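Local coordinates for protein DNA polymerase (Bacillus phage phi29, PDB 2PY5) that replicates the phage genome from a protein primer, displacing the other strand as it goes with high processivity and fidelity, and also carries a 3'-5' exonuclease, at residues 328-340 and 432-446. The protein carries 2 engineered substitutions. Sequence-based numbering, arbitrary orientation.
With EDO (1,2-ethanediol), chain X.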
loop_
_atom_site.group_PDB
_atom_site.type_symbol
_atom_site.label_atom_id
_atom_site.label_comp_id
_atom_site.label_asym_id
_atom_site.label_seq_id
_atom_site.Cartn_x
_atom_site.Cartn_y
_atom_site.Cartn_z
ATOM N N LEU F 328 -7.381 -20.761 -9.862
ATOM C CA LEU F 328 -7.612 -20.732 -8.412
ATOM C C LEU F 328 -6.622 -21.591 -7.667
ATOM O O LEU F 328 -6.407 -22.748 -8.024
ATOM C CB LEU F 328 -9.025 -21.246 -8.079
ATOM C CG LEU F 328 -10.197 -20.482 -8.717
ATOM C CD1 LEU F 328 -11.490 -21.185 -8.419
ATOM C CD2 LEU F 328 -10.234 -19.073 -8.191
ATOM N N SER F 329 -6.055 -21.035 -6.602
ATOM C CA SER F 329 -5.353 -21.867 -5.624
ATOM C C SER F 329 -6.314 -22.927 -5.085
ATOM O O SER F 329 -7.538 -22.745 -5.079
ATOM C CB SER F 329 -4.837 -21.001 -4.474
ATOM O OG SER F 329 -5.897 -20.580 -3.604
ATOM N N ASN F 330 -5.794 -24.032 -4.561
ATOM C CA ASN F 330 -6.682 -25.043 -3.997
ATOM C C ASN F 330 -7.513 -24.507 -2.813
ATOM O O ASN F 330 -8.629 -24.968 -2.573
ATOM C CB ASN F 330 -5.930 -26.336 -3.594
ATOM C CG ASN F 330 -4.804 -26.096 -2.599
ATOM O OD1 ASN F 330 -3.709 -25.691 -2.988
ATOM N ND2 ASN F 330 -5.065 -26.380 -1.315
ATOM N N VAL F 331 -6.952 -23.538 -2.093
ATOM C CA VAL F 331 -7.632 -22.917 -0.973
ATOM C C VAL F 331 -8.886 -22.182 -1.513
ATOM O O VAL F 331 -9.990 -22.347 -0.993
ATOM C CB VAL F 331 -6.714 -21.924 -0.265
ATOM C CG1 VAL F 331 -7.478 -21.189 0.816
ATOM C CG2 VAL F 331 -5.498 -22.659 0.367
ATOM N N ASP F 332 -8.689 -21.365 -2.530
ATOM C CA ASP F 332 -9.817 -20.629 -3.135
ATOM C C ASP F 332 -10.818 -21.551 -3.819
ATOM O O ASP F 332 -12.044 -21.320 -3.755
ATOM C CB ASP F 332 -9.306 -19.589 -4.137
ATOM C CG ASP F 332 -8.512 -18.483 -3.482
ATOM O OD1 ASP F 332 -9.082 -17.746 -2.670
ATOM O OD2 ASP F 332 -7.316 -18.316 -3.812
ATOM N N LEU F 333 -10.311 -22.600 -4.455
ATOM C CA LEU F 333 -11.157 -23.559 -5.169
ATOM C C LEU F 333 -12.052 -24.320 -4.179
ATOM O O LEU F 333 -13.258 -24.510 -4.415
ATOM C CB LEU F 333 -10.277 -24.536 -5.958
ATOM C CG LEU F 333 -11.047 -25.650 -6.660
ATOM C CD1 LEU F 333 -12.000 -25.090 -7.718
ATOM C CD2 LEU F 333 -10.084 -26.654 -7.276
ATOM N N GLU F 334 -11.499 -24.753 -3.041
ATOM C CA GLU F 334 -12.334 -25.446 -2.078
ATOM C C GLU F 334 -13.394 -24.519 -1.452
ATOM O O GLU F 334 -14.522 -24.938 -1.203
ATOM C CB GLU F 334 -11.494 -26.143 -1.033
ATOM C CG GLU F 334 -10.668 -27.308 -1.633
ATOM C CD GLU F 334 -11.493 -28.420 -2.353
ATOM O OE1 GLU F 334 -12.683 -28.681 -2.032
ATOM O OE2 GLU F 334 -10.918 -29.057 -3.259
ATOM N N LEU F 335 -13.032 -23.256 -1.221
ATOM C CA LEU F 335 -14.023 -22.283 -0.748
ATOM C C LEU F 335 -15.163 -22.168 -1.769
ATOM O O LEU F 335 -16.339 -22.135 -1.397
ATOM C CB LEU F 335 -13.383 -20.910 -0.539
ATOM C CG LEU F 335 -12.620 -20.767 0.775
ATOM C CD1 LEU F 335 -11.737 -19.513 0.708
ATOM C CD2 LEU F 335 -13.582 -20.708 1.966
ATOM N N MET F 336 -14.802 -22.073 -3.037
ATOM C CA MET F 336 -15.799 -21.871 -4.097
ATOM C C MET F 336 -16.730 -23.073 -4.166
ATOM O O MET F 336 -17.956 -22.926 -4.272
ATOM C CB MET F 336 -15.104 -21.670 -5.434
ATOM C CG MET F 336 -16.061 -21.268 -6.546
ATOM S SD MET F 336 -15.278 -21.112 -8.157
ATOM C CE MET F 336 -14.798 -22.781 -8.540
ATOM N N LYS F 337 -16.143 -24.272 -4.141
ATOM C CA LYS F 337 -16.945 -25.489 -4.249
ATOM C C LYS F 337 -17.901 -25.634 -3.074
ATOM O O LYS F 337 -19.000 -26.168 -3.233
ATOM C CB LYS F 337 -16.041 -26.733 -4.398
ATOM C CG LYS F 337 -15.255 -26.746 -5.679
ATOM C CD LYS F 337 -14.229 -27.877 -5.752
ATOM C CE LYS F 337 -14.799 -29.129 -6.325
ATOM N NZ LYS F 337 -13.707 -30.078 -6.715
ATOM N N GLU F 338 -17.510 -25.155 -1.888
ATOM C CA GLU F 338 -18.398 -25.197 -0.726
ATOM C C GLU F 338 -19.504 -24.128 -0.787
ATOM O O GLU F 338 -20.635 -24.382 -0.420
ATOM C CB GLU F 338 -17.643 -25.036 0.585
ATOM C CG GLU F 338 -18.593 -25.065 1.778
ATOM C CD GLU F 338 -17.939 -25.044 3.134
ATOM O OE1 GLU F 338 -16.702 -25.116 3.217
ATOM O OE2 GLU F 338 -18.696 -24.958 4.128
ATOM N N HIS F 339 -19.147 -22.930 -1.240
ATOM C CA HIS F 339 -20.077 -21.819 -1.181
ATOM C C HIS F 339 -21.033 -21.740 -2.368
ATOM O O HIS F 339 -22.057 -21.059 -2.276
ATOM C CB HIS F 339 -19.302 -20.493 -1.050
ATOM C CG HIS F 339 -18.729 -20.267 0.311
ATOM N ND1 HIS F 339 -18.970 -19.125 1.044
ATOM C CD2 HIS F 339 -17.935 -21.052 1.081
ATOM C CE1 HIS F 339 -18.351 -19.222 2.214
ATOM N NE2 HIS F 339 -17.692 -20.368 2.245
ATOM N N TYR F 340 -20.713 -22.435 -3.457
ATOM C CA TYR F 340 -21.483 -22.326 -4.714
ATOM C C TYR F 340 -21.887 -23.674 -5.263
ATOM O O TYR F 340 -21.168 -24.660 -5.090
ATOM C CB TYR F 340 -20.644 -21.661 -5.806
ATOM C CG TYR F 340 -20.342 -20.206 -5.599
ATOM C CD1 TYR F 340 -19.228 -19.807 -4.857
ATOM C CD2 TYR F 340 -21.119 -19.235 -6.172
ATOM C CE1 TYR F 340 -18.931 -18.460 -4.675
ATOM C CE2 TYR F 340 -20.837 -17.885 -5.991
ATOM C CZ TYR F 340 -19.732 -17.517 -5.268
ATOM O OH TYR F 340 -19.449 -16.180 -5.081
ATOM N N PHE F 432 -0.575 -17.936 -2.465
ATOM C CA PHE F 432 -1.050 -18.687 -1.322
ATOM C C PHE F 432 -1.097 -17.921 -0.006
ATOM O O PHE F 432 -1.940 -18.195 0.847
ATOM C CB PHE F 432 -0.241 -19.978 -1.185
ATOM C CG PHE F 432 -0.729 -21.052 -2.103
ATOM C CD1 PHE F 432 -0.267 -21.139 -3.414
ATOM C CD2 PHE F 432 -1.697 -21.948 -1.684
ATOM C CE1 PHE F 432 -0.746 -22.132 -4.256
ATOM C CE2 PHE F 432 -2.186 -22.929 -2.543
ATOM C CZ PHE F 432 -1.710 -23.014 -3.821
ATOM N N ILE F 433 -0.230 -16.938 0.148
ATOM C CA ILE F 433 -0.292 -16.133 1.366
ATOM C C ILE F 433 -1.615 -15.377 1.401
ATOM O O ILE F 433 -2.313 -15.386 2.430
ATOM C CB ILE F 433 0.913 -15.213 1.517
ATOM C CG1 ILE F 433 2.174 -16.021 1.867
ATOM C CG2 ILE F 433 0.645 -14.151 2.627
ATOM C CD1 ILE F 433 3.474 -15.245 1.707
ATOM N N THR F 434 -1.996 -14.751 0.280
ATOM C CA THR F 434 -3.264 -14.002 0.256
ATOM C C THR F 434 -4.476 -14.960 0.278
ATOM O O THR F 434 -5.500 -14.649 0.906
ATOM C CB THR F 434 -3.349 -13.031 -0.896
ATOM O OG1 THR F 434 -3.351 -13.745 -2.141
ATOM C CG2 THR F 434 -2.202 -12.024 -0.862
ATOM N N ALA F 435 -4.343 -16.147 -0.330
ATOM C CA ALA F 435 -5.424 -17.139 -0.322
ATOM C C ALA F 435 -5.732 -17.617 1.089
ATOM O O ALA F 435 -6.878 -17.653 1.507
ATOM C CB ALA F 435 -5.104 -18.329 -1.249
ATOM N N TRP F 436 -4.692 -17.950 1.846
ATOM C CA TRP F 436 -4.896 -18.338 3.213
ATOM C C TRP F 436 -5.476 -17.191 4.057
ATOM O O TRP F 436 -6.261 -17.449 4.976
ATOM C CB TRP F 436 -3.570 -18.829 3.818
ATOM C CG TRP F 436 -3.218 -20.256 3.476
ATOM C CD1 TRP F 436 -2.090 -20.705 2.833
ATOM C CD2 TRP F 436 -3.958 -21.425 3.842
ATOM N NE1 TRP F 436 -2.109 -22.078 2.747
ATOM C CE2 TRP F 436 -3.232 -22.548 3.372
ATOM C CE3 TRP F 436 -5.155 -21.637 4.523
ATOM C CZ2 TRP F 436 -3.687 -23.838 3.536
ATOM C CZ3 TRP F 436 -5.593 -22.926 4.696
ATOM C CH2 TRP F 436 -4.860 -24.012 4.201
ATOM N N ALA F 437 -5.057 -15.950 3.782
ATOM C CA ALA F 437 -5.581 -14.794 4.496
ATOM C C ALA F 437 -7.098 -14.672 4.224
ATOM O O ALA F 437 -7.904 -14.515 5.158
ATOM C CB ALA F 437 -4.879 -13.572 4.065
ATOM N N ARG F 438 -7.486 -14.800 2.965
ATOM C CA ARG F 438 -8.910 -14.767 2.626
ATOM C C ARG F 438 -9.663 -15.890 3.321
ATOM O O ARG F 438 -10.751 -15.687 3.867
ATOM C CB ARG F 438 -9.140 -14.861 1.110
ATOM C CG ARG F 438 -8.747 -13.655 0.365
ATOM C CD ARG F 438 -9.215 -13.715 -1.098
ATOM N NE ARG F 438 -8.518 -14.739 -1.857
ATOM C CZ ARG F 438 -7.277 -14.636 -2.326
ATOM N NH1 ARG F 438 -6.566 -13.532 -2.142
ATOM N NH2 ARG F 438 -6.743 -15.622 -3.016
ATOM N N TYR F 439 -9.079 -17.089 3.298
ATOM C CA TYR F 439 -9.670 -18.252 3.939
ATOM C C TYR F 439 -9.933 -17.968 5.420
ATOM O O TYR F 439 -10.992 -18.296 5.956
ATOM C CB TYR F 439 -8.730 -19.457 3.779
ATOM C CG TYR F 439 -9.182 -20.699 4.481
ATOM C CD1 TYR F 439 -10.016 -21.599 3.857
ATOM C CD2 TYR F 439 -8.780 -20.969 5.792
ATOM C CE1 TYR F 439 -10.448 -22.729 4.502
ATOM C CE2 TYR F 439 -9.205 -22.103 6.445
ATOM C CZ TYR F 439 -10.041 -22.982 5.794
ATOM O OH TYR F 439 -10.489 -24.138 6.423
ATOM N N THR F 440 -8.944 -17.380 6.086
ATOM C CA THR F 440 -9.076 -17.073 7.496
ATOM C C THR F 440 -10.298 -16.212 7.776
ATOM O O THR F 440 -11.086 -16.494 8.695
ATOM C CB THR F 440 -7.842 -16.366 8.008
ATOM O OG1 THR F 440 -6.697 -17.225 7.821
ATOM C CG2 THR F 440 -7.997 -16.007 9.481
ATOM N N THR F 441 -10.449 -15.151 6.982
ATOM C CA THR F 441 -11.534 -14.197 7.194
ATOM C C THR F 441 -12.902 -14.734 6.744
ATOM O O THR F 441 -13.881 -14.644 7.478
ATOM C CB THR F 441 -11.168 -12.894 6.499
ATOM O OG1 THR F 441 -10.035 -12.351 7.193
ATOM C CG2 THR F 441 -12.357 -11.897 6.465
ATOM N N ILE F 442 -12.950 -15.332 5.562
ATOM C CA ILE F 442 -14.194 -15.884 5.029
ATOM C C ILE F 442 -14.747 -16.980 5.933
ATOM O O ILE F 442 -15.964 -17.032 6.187
ATOM C CB ILE F 442 -14.007 -16.401 3.594
ATOM C CG1 ILE F 442 -13.676 -15.237 2.669
ATOM C CG2 ILE F 442 -15.248 -17.164 3.132
ATOM C CD1 ILE F 442 -13.144 -15.652 1.303
ATOM N N THR F 443 -13.884 -17.864 6.439
ATOM C CA THR F 443 -14.378 -18.971 7.261
ATOM C C THR F 443 -14.950 -18.486 8.607
ATOM O O THR F 443 -15.967 -19.009 9.062
ATOM C CB THR F 443 -13.318 -20.074 7.463
ATOM O OG1 THR F 443 -12.160 -19.543 8.093
ATOM C CG2 THR F 443 -12.932 -20.700 6.133
ATOM N N ALA F 444 -14.324 -17.469 9.200
ATOM C CA ALA F 444 -14.841 -16.899 10.448
ATOM C C ALA F 444 -16.153 -16.176 10.186
ATOM O O ALA F 444 -17.114 -16.356 10.911
ATOM C CB ALA F 444 -13.833 -15.968 11.085
ATOM N N ALA F 445 -16.206 -15.386 9.127
ATOM C CA ALA F 445 -17.455 -14.718 8.766
ATOM C C ALA F 445 -18.589 -15.702 8.518
ATOM O O ALA F 445 -19.723 -15.492 8.957
ATOM C CB ALA F 445 -17.253 -13.841 7.528
ATOM N N GLN F 446 -18.279 -16.769 7.790
ATOM C CA GLN F 446 -19.265 -17.786 7.468
ATOM C C GLN F 446 -19.771 -18.500 8.727
ATOM O O GLN F 446 -20.956 -18.787 8.858
ATOM C CB GLN F 446 -18.693 -18.794 6.483
ATOM C CG GLN F 446 -19.679 -19.831 5.998
ATOM C CD GLN F 446 -20.849 -19.219 5.257
ATOM O OE1 GLN F 446 -20.648 -18.451 4.305
ATOM N NE2 GLN F 446 -22.068 -19.554 5.668
HETATM C C1 EDO X . -17.141 -22.706 6.633
HETATM O O1 EDO X . -18.327 -23.480 6.409
HETATM C C2 EDO X . -16.686 -22.836 8.084
HETATM O O2 EDO X . -16.741 -21.578 8.788
#
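Val331 packs against helix 432-446 as a knob into a hole made by Phe432, Ala435, Trp436 and Tyr439, a compact example of knobs-into-holes packing between two helices. Its CG2 stands over the centre of the six-membered ring of Trp436, 3.8 Å from the centroid, in a CH-pi contact. The other methyl, CG1, lies anti to the backbone N (chi1 175°), which carries it to Tyr439, 3.7 Å from CB. One turn on, Leu335 continues the apolar seam: its CG approaches Tyr439 CD1, while CD2 rests 4.1 Å from Ile442 CG2. Before this knob, Ser329 CB sits over a face of the Phe432 ring, and Asn330 OD1, held by the backbone N of His284, meets that ring at its edge.

Within the polymerization region of this family B enzyme, helix 330-339 follows strand 324-329 of a five-stranded antiparallel sheet and runs at 32° to helix 432-446, their axes 9.1 Å apart at closest. The first turn is also bound through charge. Arg438 grips Asp332 side-on, NE to OD1 at 3.2 Å and NH2 to OD2 at 2.9 Å, the carboxylate and guanidinium planes only 16° apart. Ser329, the N-cap, steadies the acid: its OG accepts from Asp332 N and donates to Asp332 OD2, which it meets from above the carboxylate plane. Arg438, probably involved in binding template-primer structures, turns NH1 to Gly228 O, so the salt bridge probably helps to fix the rotation of its guanidinium.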